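Local coordinates for vesicular integral-membrane protein VIP36 (Canis lupus familiaris, PDB 2DUO) that acts as an intracellular lectin of the early secretory pathway, binding high-mannose glycans with the help of calcium and helping to transport and sort the glycoproteins that carry them, at residues M24-F29 against W54-C59; F70-T75 against D157-D162; R91-P96 against G202-A207; E150-T155 against N190-T195. All blocks are in the same frame, centred on the assembly; numbering follows the deposited sequence.

How the contacts relate
All four contacts belong to the lumenal L-type lectin domain, a sandwich of two antiparallel sheets. Contacts 1 and 3 serve the same sheet, through its neighbouring strands 50-55 and 204-210, and they touch: the backbones of C59, G202 and Y203 are hydrogen-bonded. Contact 1 is partly buried and rests on strand pairing with amide and indole packing; contact 3 lies at the surface, where tyrosine faces meet arginine chains. Contact 2, partly buried, ties a strand of the other sheet to a loop with two crossed phenylalanines inside and asparagine outside. Contact 4, a surface contact, joins the outermost strand 152-155 of one sheet to strand 189-198 of the other by aliphatic packing and the disulfide.

Contact 1 (M24-F29 against W54-C59); sequences MPLWDF and WNHQPC
The side chain of N55 lies across the indole of W27, and its atoms meet the 24-29 segment one after another. CB sits over the six-membered ring, 3.9 Å from its centroid and 23° off the normal, a CH-pi contact. CG continues above CH2. ND2 reaches the middle of the indole face, 3.7 Å above its plane, and there donates to the backbone carbonyl of L26, with N55 ND2 to L26 O at 2.8 Å. The first torsion, with CG opposite the backbone N (chi1 -162°), lays the amide along the indole, the two planes 28° apart. The far end is held as well: OD1 accepts from H10 and ND2 has a second acceptor in E9 O, while the indole NE1 of W27 donates to S11 O. An asparagine suits this spot because one short amide can both cover an aromatic face and satisfy backbone groups in a buried place.

L26 O is gripped twice, since H56 N also donates to it at 2.9 Å, from above the carbonyl plane. The imidazole of H56 turns one face to P25 O, and its CE1 packs on L26 CD2 at 3.7 Å. On the sheet face away from W27 and N55, D28 OD2 is met by two waters, one also near N55 O and the other donating to H56 O.

Beneath these side chains, D28 and W54 exchange two nearly straight backbone bonds, D28 N to W54 O being 2.8 Å. W27 and N55 form the adjoining non-hydrogen-bonded pair, the arrangement of an antiparallel edge in the lectin beta-sandwich, where strand 27-31 borders its sheet beside 50-55.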
# COMPACT_ATOMS: atom_id res chain seq x y z
N MET A 24 -3.29 -11.30 21.55
CA MET A 24 -2.43 -11.55 20.41
C MET A 24 -2.41 -10.31 19.49
O MET A 24 -3.45 -9.93 18.95
CB MET A 24 -2.97 -12.78 19.66
CG MET A 24 -2.25 -13.15 18.35
SD MET A 24 -0.52 -13.45 18.68
CE MET A 24 -0.56 -15.01 19.59
N PRO A 25 -1.22 -9.69 19.29
CA PRO A 25 -1.18 -8.60 18.30
C PRO A 25 -1.39 -9.22 16.92
O PRO A 25 -1.06 -10.40 16.73
CB PRO A 25 0.24 -8.03 18.43
CG PRO A 25 0.80 -8.62 19.70
CD PRO A 25 0.10 -9.93 19.89
N LEU A 26 -1.95 -8.45 15.99
CA LEU A 26 -2.17 -8.96 14.64
C LEU A 26 -1.15 -8.41 13.63
O LEU A 26 -1.22 -8.77 12.46
CB LEU A 26 -3.59 -8.64 14.16
CG LEU A 26 -4.67 -9.29 15.03
CD1 LEU A 26 -6.07 -8.74 14.72
CD2 LEU A 26 -4.62 -10.79 14.86
N TRP A 27 -0.25 -7.54 14.10
CA TRP A 27 0.71 -6.83 13.22
C TRP A 27 2.06 -6.79 13.91
O TRP A 27 2.10 -6.74 15.14
CB TRP A 27 0.23 -5.41 12.91
CG TRP A 27 -1.11 -5.46 12.24
CD1 TRP A 27 -2.33 -5.62 12.85
CD2 TRP A 27 -1.36 -5.47 10.83
NE1 TRP A 27 -3.32 -5.70 11.90
CE2 TRP A 27 -2.76 -5.60 10.65
CE3 TRP A 27 -0.54 -5.33 9.69
CZ2 TRP A 27 -3.37 -5.61 9.38
CZ3 TRP A 27 -1.12 -5.35 8.43
CH2 TRP A 27 -2.54 -5.49 8.28
N ASP A 28 3.14 -6.86 13.12
CA ASP A 28 4.51 -6.59 13.59
C ASP A 28 4.87 -5.19 13.12
O ASP A 28 4.49 -4.79 12.02
CB ASP A 28 5.52 -7.59 13.00
CG ASP A 28 5.30 -8.99 13.49
OD1 ASP A 28 5.36 -9.22 14.70
OD2 ASP A 28 5.07 -9.88 12.65
N PHE A 29 5.54 -4.43 13.98
CA PHE A 29 5.87 -3.02 13.69
C PHE A 29 7.37 -2.92 13.53
O PHE A 29 8.10 -3.37 14.38
CB PHE A 29 5.35 -2.08 14.81
CG PHE A 29 3.87 -2.24 15.08
CD1 PHE A 29 3.39 -3.33 15.82
CD2 PHE A 29 2.96 -1.33 14.57
CE1 PHE A 29 2.03 -3.50 16.04
CE2 PHE A 29 1.59 -1.49 14.80
CZ PHE A 29 1.13 -2.59 15.53
N TRP A 54 3.49 -5.03 9.26
CA TRP A 54 3.24 -6.27 8.53
C TRP A 54 2.27 -7.15 9.29
O TRP A 54 2.43 -7.35 10.49
CB TRP A 54 4.55 -7.02 8.25
CG TRP A 54 5.35 -6.30 7.21
CD1 TRP A 54 6.32 -5.36 7.41
CD2 TRP A 54 5.18 -6.42 5.78
NE1 TRP A 54 6.79 -4.90 6.19
CE2 TRP A 54 6.11 -5.53 5.17
CE3 TRP A 54 4.34 -7.20 4.95
CZ2 TRP A 54 6.24 -5.40 3.76
CZ3 TRP A 54 4.46 -7.07 3.56
CH2 TRP A 54 5.42 -6.17 2.98
N ASN A 55 1.24 -7.64 8.59
CA ASN A 55 0.24 -8.56 9.19
C ASN A 55 0.99 -9.80 9.67
O ASN A 55 1.85 -10.36 8.96
CB ASN A 55 -0.82 -8.90 8.11
CG ASN A 55 -2.14 -9.47 8.68
OD1 ASN A 55 -2.89 -10.10 7.92
ND2 ASN A 55 -2.44 -9.24 9.96
N HIS A 56 0.70 -10.22 10.89
CA HIS A 56 1.54 -11.24 11.53
C HIS A 56 1.44 -12.64 10.90
O HIS A 56 2.31 -13.48 11.14
CB HIS A 56 1.32 -11.28 13.06
CG HIS A 56 0.17 -12.13 13.50
ND1 HIS A 56 -1.09 -12.02 12.97
CD2 HIS A 56 0.10 -13.09 14.46
CE1 HIS A 56 -1.90 -12.88 13.58
NE2 HIS A 56 -1.19 -13.55 14.47
N GLN A 57 0.40 -12.88 10.10
CA GLN A 57 0.17 -14.15 9.38
C GLN A 57 -0.19 -13.91 7.89
O GLN A 57 -0.70 -12.83 7.56
CB GLN A 57 -0.98 -14.94 10.02
CG GLN A 57 -0.72 -15.44 11.45
CD GLN A 57 0.33 -16.53 11.51
OE1 GLN A 57 0.09 -17.67 11.09
NE2 GLN A 57 1.50 -16.19 12.04
N PRO A 58 0.08 -14.90 7.01
CA PRO A 58 -0.27 -14.79 5.59
C PRO A 58 -1.79 -14.84 5.37
O PRO A 58 -2.53 -15.33 6.23
CB PRO A 58 0.38 -16.03 4.96
CG PRO A 58 1.35 -16.55 5.97
CD PRO A 58 0.76 -16.19 7.29
N CYS A 59 -2.24 -14.29 4.24
CA CYS A 59 -3.66 -14.26 3.91
C CYS A 59 -3.93 -15.28 2.82
O CYS A 59 -3.27 -15.26 1.76
CB CYS A 59 -4.05 -12.87 3.41
SG CYS A 59 -5.80 -12.75 2.82
O HOH W 1 4.65 -10.02 10.06
O HOH W 2 4.79 -12.51 13.05

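Contact 2 (F70-T75 against D157-D162); sequences FKVHGT and DFRNRD
The rings of F70 and F158 stand almost perpendicular, with planes at 83° and centroids 5.5 Å apart, in an offset edge-to-face pair. F70 supplies the edge: its CE2 comes within 3.7 Å of F158 CD2, and F158 CB lies in the plane of the F70 ring. F158 offers its face. Both rings have CG lodged between the backbone N and the carbonyl carbon (chi1 68° for F70, 64° for F158), which directs them at each other between strand and loop. Phenylalanine fits here because the site is buried and L113 of the opposing sheet touches both rings.

V72 slants against the same F158 ring with one methyl, CG2, 3.9 Å from CE2. Its other methyl, CG1, rests on CG of R159, the aliphatic part of a chain whose NE goes on to a salt bridge with D216. A beta-branched valine thus serves a ring and an arginine stem at once.

Farther out the contact turns polar. N160 N donates to V72 O at 3.0 Å, and the N160 side chain swings back to the strand, where OD1 receives G74 N on a lone pair at 3.1 Å. The amide's ND2 adds a weak bond to G74 O, so the asparagine addresses both backbone groups of one glycine. A water accepts from V72 N and donates to F158 O, and another links R161 N with a weak partner, K71 NZ.

F158 also touches T115 and P127, and its side chain lies about 6 Å from that of D114, a calcium ligand. The contact packs a strand of one sheet against the loop that crosses from the other, its rings reaching L113 between the sheets, in a legume-type lectin sandwich near its calcium site.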
# COMPACT_ATOMS: atom_id res chain seq x y z
N PHE A 70 -5.66 6.32 5.85
CA PHE A 70 -4.27 6.81 5.98
C PHE A 70 -4.30 8.32 6.08
O PHE A 70 -5.32 8.95 5.81
CB PHE A 70 -3.44 6.37 4.75
CG PHE A 70 -3.84 7.03 3.47
CD1 PHE A 70 -4.85 6.48 2.69
CD2 PHE A 70 -3.21 8.19 3.05
CE1 PHE A 70 -5.25 7.10 1.51
CE2 PHE A 70 -3.61 8.85 1.86
CZ PHE A 70 -4.64 8.29 1.10
N LYS A 71 -3.18 8.91 6.49
CA LYS A 71 -3.03 10.36 6.47
C LYS A 71 -1.58 10.68 6.16
O LYS A 71 -0.69 10.25 6.88
CB LYS A 71 -3.41 10.99 7.82
CG LYS A 71 -3.63 12.51 7.73
CD LYS A 71 -4.09 13.11 9.07
CE LYS A 71 -3.69 14.59 9.16
NZ LYS A 71 -4.06 15.43 7.96
N VAL A 72 -1.36 11.46 5.11
CA VAL A 72 -0.03 11.96 4.81
C VAL A 72 -0.09 13.47 4.98
O VAL A 72 -0.98 14.13 4.42
CB VAL A 72 0.41 11.60 3.38
CG1 VAL A 72 1.81 12.16 3.09
CG2 VAL A 72 0.38 10.12 3.19
N HIS A 73 0.82 14.01 5.78
CA HIS A 73 0.75 15.42 6.17
C HIS A 73 2.10 15.88 6.71
O HIS A 73 2.78 15.13 7.39
CB HIS A 73 -0.35 15.64 7.22
CG HIS A 73 -0.20 14.83 8.46
ND1 HIS A 73 0.15 15.38 9.67
CD2 HIS A 73 -0.36 13.50 8.68
CE1 HIS A 73 0.21 14.43 10.59
NE2 HIS A 73 -0.09 13.28 10.01
N GLY A 74 2.47 17.11 6.39
CA GLY A 74 3.76 17.65 6.83
C GLY A 74 3.87 19.14 6.63
O GLY A 74 2.98 19.77 6.06
N THR A 75 4.99 19.70 7.08
CA THR A 75 5.19 21.15 7.07
C THR A 75 6.19 21.62 6.00
O THR A 75 6.48 22.81 5.91
CB THR A 75 5.60 21.66 8.47
OG1 THR A 75 6.75 20.93 8.94
CG2 THR A 75 4.47 21.45 9.48
N ASP A 157 -4.96 13.77 -5.09
CA ASP A 157 -4.64 14.82 -4.12
C ASP A 157 -4.94 14.37 -2.69
O ASP A 157 -6.07 14.49 -2.20
CB ASP A 157 -5.41 16.10 -4.51
CG ASP A 157 -5.03 17.32 -3.66
OD1 ASP A 157 -4.09 17.28 -2.84
OD2 ASP A 157 -5.72 18.34 -3.83
N PHE A 158 -3.93 13.83 -2.01
CA PHE A 158 -4.18 13.22 -0.70
C PHE A 158 -3.35 13.74 0.46
O PHE A 158 -3.53 13.26 1.58
CB PHE A 158 -4.10 11.68 -0.80
CG PHE A 158 -2.74 11.15 -1.17
CD1 PHE A 158 -2.51 10.61 -2.44
CD2 PHE A 158 -1.70 11.16 -0.24
CE1 PHE A 158 -1.26 10.08 -2.77
CE2 PHE A 158 -0.42 10.65 -0.58
CZ PHE A 158 -0.22 10.11 -1.84
N ARG A 159 -2.45 14.69 0.22
CA ARG A 159 -1.66 15.28 1.33
C ARG A 159 -2.39 16.45 1.94
O ARG A 159 -3.01 17.22 1.20
CB ARG A 159 -0.31 15.81 0.87
CG ARG A 159 0.71 14.79 0.45
CD ARG A 159 2.04 15.48 0.14
NE ARG A 159 2.68 16.09 1.32
CZ ARG A 159 2.77 17.40 1.56
NH1 ARG A 159 2.24 18.28 0.71
NH2 ARG A 159 3.39 17.84 2.65
N ASN A 160 -2.25 16.60 3.26
CA ASN A 160 -2.69 17.80 4.00
C ASN A 160 -4.16 18.15 3.75
O ASN A 160 -4.51 19.32 3.62
CB ASN A 160 -1.80 19.03 3.68
CG ASN A 160 -0.38 18.93 4.25
OD1 ASN A 160 -0.13 18.24 5.23
ND2 ASN A 160 0.54 19.65 3.64
N ARG A 161 -5.02 17.13 3.68
CA ARG A 161 -6.47 17.36 3.50
C ARG A 161 -7.16 17.60 4.86
O ARG A 161 -6.73 17.04 5.87
CB ARG A 161 -7.12 16.20 2.73
CG ARG A 161 -6.46 15.86 1.39
CD ARG A 161 -6.37 17.05 0.45
NE ARG A 161 -7.67 17.67 0.18
CZ ARG A 161 -8.46 17.34 -0.84
NH1 ARG A 161 -8.07 16.42 -1.73
NH2 ARG A 161 -9.63 17.97 -0.99
N ASP A 162 -8.22 18.43 4.88
CA ASP A 162 -8.95 18.74 6.13
C ASP A 162 -10.01 17.74 6.52
O ASP A 162 -10.83 18.00 7.40
CB ASP A 162 -9.64 20.11 6.04
CG ASP A 162 -8.68 21.24 5.80
OD1 ASP A 162 -7.56 21.21 6.36
OD2 ASP A 162 -9.06 22.17 5.04
O HOH W 3 -4.48 14.56 4.87
O HOH W 4 -3.80 11.96 3.64

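Contact 3 (R91-P96 against G202-A207); sequences RDRLVP and GYYFGA
The Y204 ring carries the side chain of R93 on one face, and R91 O lies in its plane at the edge, 3.4 Å from Y204 CD1. R93 CD stands almost squarely over the ring, 3.8 Å from the centroid and 9° off the normal, a CH-pi contact. The guanidinium then runs on past Y204 CZ nearly parallel to the ring, the planes 13° apart, and one of its faces comes to lie against the phenol oxygen. R93 NH2 is 3.4 Å from Y204 OH, yet the angle is too poor for a hydrogen bond, as expected when the flat groups lie layered. An extended chain from CG to NE lets methylenes and guanidinium follow the tyrosine in one sweep.

Y203 presents a face too, but to the backbone: R91 N sits 3.4 Å above its plane, over the centre. CB of R91 packs at 3.5 Å from Y203 CE1, and CG follows at the same rim. Beyond it the R91 chain bends at chi3 and leaves the ring, its guanidinium plane 82° from that of the tyrosine. There NE and NH2 grip the neighbouring D92 side-on, R91 NE to D92 OD1 being 3.0 Å. A water joins R91 O to G202 O, donating to both.

Y203 further meets the ring of Y89, and R93 also packs on W54. The loop after strand 84-90 is therefore held to strand 204-210 by CH-pi and van der Waals contact, with the R93 guanidinium layered on the Y204 phenol and a water bridging the backbones. R91 is paired with D92, whereas R93 NH1 makes a long, weak ion pair with D28 and a weak bond to H56 O, so its charge is probably held loosely.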
# COMPACT_ATOMS: atom_id res chain seq x y z
N ARG A 91 5.30 -11.89 -0.90
CA ARG A 91 5.82 -13.15 -0.37
C ARG A 91 6.52 -12.94 0.95
O ARG A 91 6.24 -13.64 1.93
CB ARG A 91 6.78 -13.79 -1.36
CG ARG A 91 7.17 -15.25 -1.02
CD ARG A 91 8.33 -15.72 -1.90
NE ARG A 91 9.58 -15.02 -1.61
CZ ARG A 91 10.72 -15.14 -2.32
NH1 ARG A 91 10.78 -15.90 -3.40
NH2 ARG A 91 11.79 -14.46 -1.96
N ASP A 92 7.42 -11.96 0.97
CA ASP A 92 8.28 -11.65 2.11
C ASP A 92 7.71 -10.47 2.87
O ASP A 92 6.84 -9.77 2.37
CB ASP A 92 9.70 -11.31 1.63
CG ASP A 92 10.35 -12.47 0.84
OD1 ASP A 92 9.96 -13.65 1.04
OD2 ASP A 92 11.24 -12.19 0.01
N ARG A 93 8.24 -10.22 4.07
CA ARG A 93 7.75 -9.15 4.93
C ARG A 93 8.89 -8.60 5.79
O ARG A 93 9.95 -9.20 5.87
CB ARG A 93 6.65 -9.71 5.83
CG ARG A 93 7.07 -11.04 6.47
CD ARG A 93 6.34 -11.34 7.72
NE ARG A 93 6.73 -12.64 8.24
CZ ARG A 93 6.18 -13.22 9.29
NH1 ARG A 93 5.20 -12.62 9.95
NH2 ARG A 93 6.60 -14.43 9.68
N LEU A 94 8.65 -7.46 6.42
CA LEU A 94 9.52 -6.90 7.46
C LEU A 94 10.93 -6.40 7.04
O LEU A 94 11.72 -5.98 7.92
CB LEU A 94 9.63 -7.88 8.65
CG LEU A 94 8.34 -8.14 9.44
CD1 LEU A 94 8.49 -9.38 10.35
CD2 LEU A 94 7.98 -6.92 10.23
N VAL A 95 11.24 -6.42 5.74
CA VAL A 95 12.57 -6.02 5.28
C VAL A 95 12.49 -4.60 4.75
O VAL A 95 11.70 -4.32 3.84
CB VAL A 95 13.14 -6.95 4.16
CG1 VAL A 95 14.56 -6.51 3.76
CG2 VAL A 95 13.13 -8.46 4.56
N PRO A 96 13.27 -3.68 5.36
CA PRO A 96 13.26 -2.29 4.90
C PRO A 96 14.09 -2.13 3.64
O PRO A 96 14.87 -3.02 3.30
CB PRO A 96 13.88 -1.53 6.09
CG PRO A 96 14.82 -2.54 6.69
CD PRO A 96 14.16 -3.88 6.53
N GLY A 202 -1.54 -16.81 0.15
CA GLY A 202 -0.44 -17.03 1.10
C GLY A 202 0.63 -15.95 1.23
O GLY A 202 1.70 -16.15 1.84
N TYR A 203 0.35 -14.78 0.67
CA TYR A 203 1.21 -13.62 0.80
C TYR A 203 0.80 -12.77 2.02
O TYR A 203 -0.26 -13.01 2.62
CB TYR A 203 1.15 -12.83 -0.50
CG TYR A 203 2.10 -13.31 -1.58
CD1 TYR A 203 2.76 -14.54 -1.50
CD2 TYR A 203 2.33 -12.52 -2.71
CE1 TYR A 203 3.65 -14.97 -2.50
CE2 TYR A 203 3.17 -12.96 -3.71
CZ TYR A 203 3.85 -14.15 -3.59
OH TYR A 203 4.69 -14.50 -4.61
N TYR A 204 1.65 -11.80 2.38
CA TYR A 204 1.39 -10.95 3.54
C TYR A 204 0.92 -9.55 3.15
O TYR A 204 1.53 -8.90 2.28
CB TYR A 204 2.66 -10.75 4.38
CG TYR A 204 3.20 -11.97 5.05
CD1 TYR A 204 4.17 -12.74 4.44
CD2 TYR A 204 2.75 -12.34 6.34
CE1 TYR A 204 4.70 -13.87 5.06
CE2 TYR A 204 3.26 -13.48 6.97
CZ TYR A 204 4.23 -14.24 6.32
OH TYR A 204 4.76 -15.34 6.93
N PHE A 205 -0.11 -9.06 3.84
CA PHE A 205 -0.43 -7.63 3.77
C PHE A 205 0.51 -6.84 4.66
O PHE A 205 0.77 -7.24 5.79
CB PHE A 205 -1.88 -7.33 4.19
CG PHE A 205 -2.88 -7.79 3.18
CD1 PHE A 205 -3.06 -7.07 1.99
CD2 PHE A 205 -3.59 -8.96 3.39
CE1 PHE A 205 -4.00 -7.50 1.03
CE2 PHE A 205 -4.52 -9.42 2.42
CZ PHE A 205 -4.70 -8.68 1.24
N GLY A 206 0.96 -5.69 4.14
CA GLY A 206 1.80 -4.77 4.88
C GLY A 206 1.65 -3.37 4.33
O GLY A 206 1.06 -3.15 3.25
N ALA A 207 2.15 -2.40 5.09
CA ALA A 207 2.22 -1.02 4.61
C ALA A 207 3.59 -0.48 5.02
O ALA A 207 4.10 -0.81 6.10
CB ALA A 207 1.12 -0.18 5.20
O HOH W 5 4.60 -15.74 1.88

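Contact 4 (E150-T155 against N190-T195)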
# COMPACT_ATOMS: atom_id res chain seq x y z
N GLU A 150 5.56 0.73 -13.95
CA GLU A 150 4.14 1.06 -13.64
C GLU A 150 3.14 0.30 -14.52
O GLU A 150 3.21 0.38 -15.76
CB GLU A 150 3.90 2.57 -13.82
CG GLU A 150 2.43 2.99 -13.73
CD GLU A 150 2.16 4.43 -14.20
OE1 GLU A 150 3.15 5.17 -14.41
OE2 GLU A 150 0.97 4.81 -14.34
N LEU A 151 2.20 -0.42 -13.91
CA LEU A 151 1.15 -1.08 -14.68
C LEU A 151 0.05 -0.10 -15.10
O LEU A 151 -0.46 -0.16 -16.23
CB LEU A 151 0.53 -2.23 -13.88
CG LEU A 151 1.40 -3.47 -13.71
CD1 LEU A 151 0.61 -4.48 -12.91
CD2 LEU A 151 1.79 -4.07 -15.07
N ALA A 152 -0.32 0.77 -14.16
CA ALA A 152 -1.42 1.73 -14.30
C ALA A 152 -1.32 2.65 -13.09
O ALA A 152 -0.70 2.29 -12.08
CB ALA A 152 -2.79 1.02 -14.31
N GLY A 153 -1.94 3.81 -13.19
CA GLY A 153 -1.92 4.76 -12.10
C GLY A 153 -2.86 5.92 -12.38
O GLY A 153 -3.55 5.94 -13.41
N CYS A 154 -2.92 6.85 -11.43
CA CYS A 154 -3.77 8.03 -11.56
C CYS A 154 -3.21 9.10 -10.64
O CYS A 154 -2.61 8.77 -9.62
CB CYS A 154 -5.22 7.67 -11.14
SG CYS A 154 -5.53 7.55 -9.34
N THR A 155 -3.38 10.37 -11.00
CA THR A 155 -3.00 11.44 -10.07
C THR A 155 -4.00 11.48 -8.92
O THR A 155 -5.17 11.09 -9.10
CB THR A 155 -2.83 12.82 -10.78
OG1 THR A 155 -2.26 13.76 -9.85
CG2 THR A 155 -4.17 13.37 -11.31
N ASN A 190 -12.84 5.73 -9.10
CA ASN A 190 -11.86 4.84 -9.70
C ASN A 190 -10.51 5.50 -9.97
O ASN A 190 -10.45 6.64 -10.46
CB ASN A 190 -12.35 4.15 -10.98
CG ASN A 190 -11.36 3.09 -11.46
OD1 ASN A 190 -10.74 3.25 -12.52
ND2 ASN A 190 -11.18 2.03 -10.66
N CYS A 191 -9.45 4.78 -9.65
CA CYS A 191 -8.11 5.21 -9.93
C CYS A 191 -7.52 4.26 -10.98
O CYS A 191 -7.04 4.70 -12.04
CB CYS A 191 -7.27 5.19 -8.64
SG CYS A 191 -5.53 5.55 -8.87
N ILE A 192 -7.60 2.97 -10.69
CA ILE A 192 -7.02 1.91 -11.53
C ILE A 192 -8.04 0.79 -11.67
O ILE A 192 -8.74 0.45 -10.68
CB ILE A 192 -5.73 1.35 -10.86
CG1 ILE A 192 -4.60 2.39 -10.90
CG2 ILE A 192 -5.32 -0.03 -11.47
CD1 ILE A 192 -3.58 2.20 -9.77
N ASP A 193 -8.17 0.23 -12.87
CA ASP A 193 -8.98 -0.99 -13.06
C ASP A 193 -8.34 -1.82 -14.17
O ASP A 193 -8.46 -1.48 -15.34
CB ASP A 193 -10.44 -0.63 -13.43
CG ASP A 193 -11.46 -1.64 -12.89
OD1 ASP A 193 -11.10 -2.73 -12.41
OD2 ASP A 193 -12.67 -1.33 -12.93
N ILE A 194 -7.65 -2.88 -13.80
CA ILE A 194 -6.94 -3.70 -14.79
C ILE A 194 -7.28 -5.18 -14.57
O ILE A 194 -7.76 -5.55 -13.50
CB ILE A 194 -5.41 -3.47 -14.72
CG1 ILE A 194 -4.86 -3.76 -13.34
CG2 ILE A 194 -5.04 -2.02 -15.20
CD1 ILE A 194 -3.33 -3.77 -13.28
N THR A 195 -7.08 -5.99 -15.60
CA THR A 195 -7.37 -7.41 -15.52
C THR A 195 -6.13 -8.24 -15.91
O THR A 195 -5.12 -7.67 -16.34
CB THR A 195 -8.58 -7.78 -16.43
OG1 THR A 195 -8.27 -7.38 -17.77
CG2 THR A 195 -9.87 -7.06 -15.95
O HOH W 6 -5.91 4.29 -14.42
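C154 and C191 are joined by the disulfide, with SG to SG at 2.1 Å and chi3 at -105°, somewhat beyond the usual right angle. The two ends approach differently. C154 SG lies between its backbone N and carbonyl carbon (chi1 77°), whereas C191 SG points opposite its own N (chi1 174°); together these torsions bring the sulfurs together. Strands 152-155 and 192-194 run nearly antiparallel, with axes 7.0 Å apart, and C191 sits just ahead of the second.

Beside the disulfide comes aliphatic packing. A152 CB nestles between two branched side chains, 3.9 Å from I192 CG2 and as far from I194 CG2. I192 CG1 runs against G153 CA at 3.8 Å; glycine suits the place because a side chain there would point to the other side of the strand and collide with the carboxylate of E150. At the far end L151 CD1 meets I194 CD1 at 4.0 Å. A water spans the pair by donating to G153 O and C191 O.

The next shell sets these groups in place. C191 and I192 both face V178 in a classic beta bulge at C191, where the chain turns a corner. N190 ND2 donates to I192 O from well above the carbonyl plane. On the other strand, C154 bonds through its backbone to I129, and L151 and A152 to V131.

The chemistry implies that strands of the two facing sheets, 152-155 and 189-198, are fastened by the disulfide and packed by methyl groups rather than paired through their backbones.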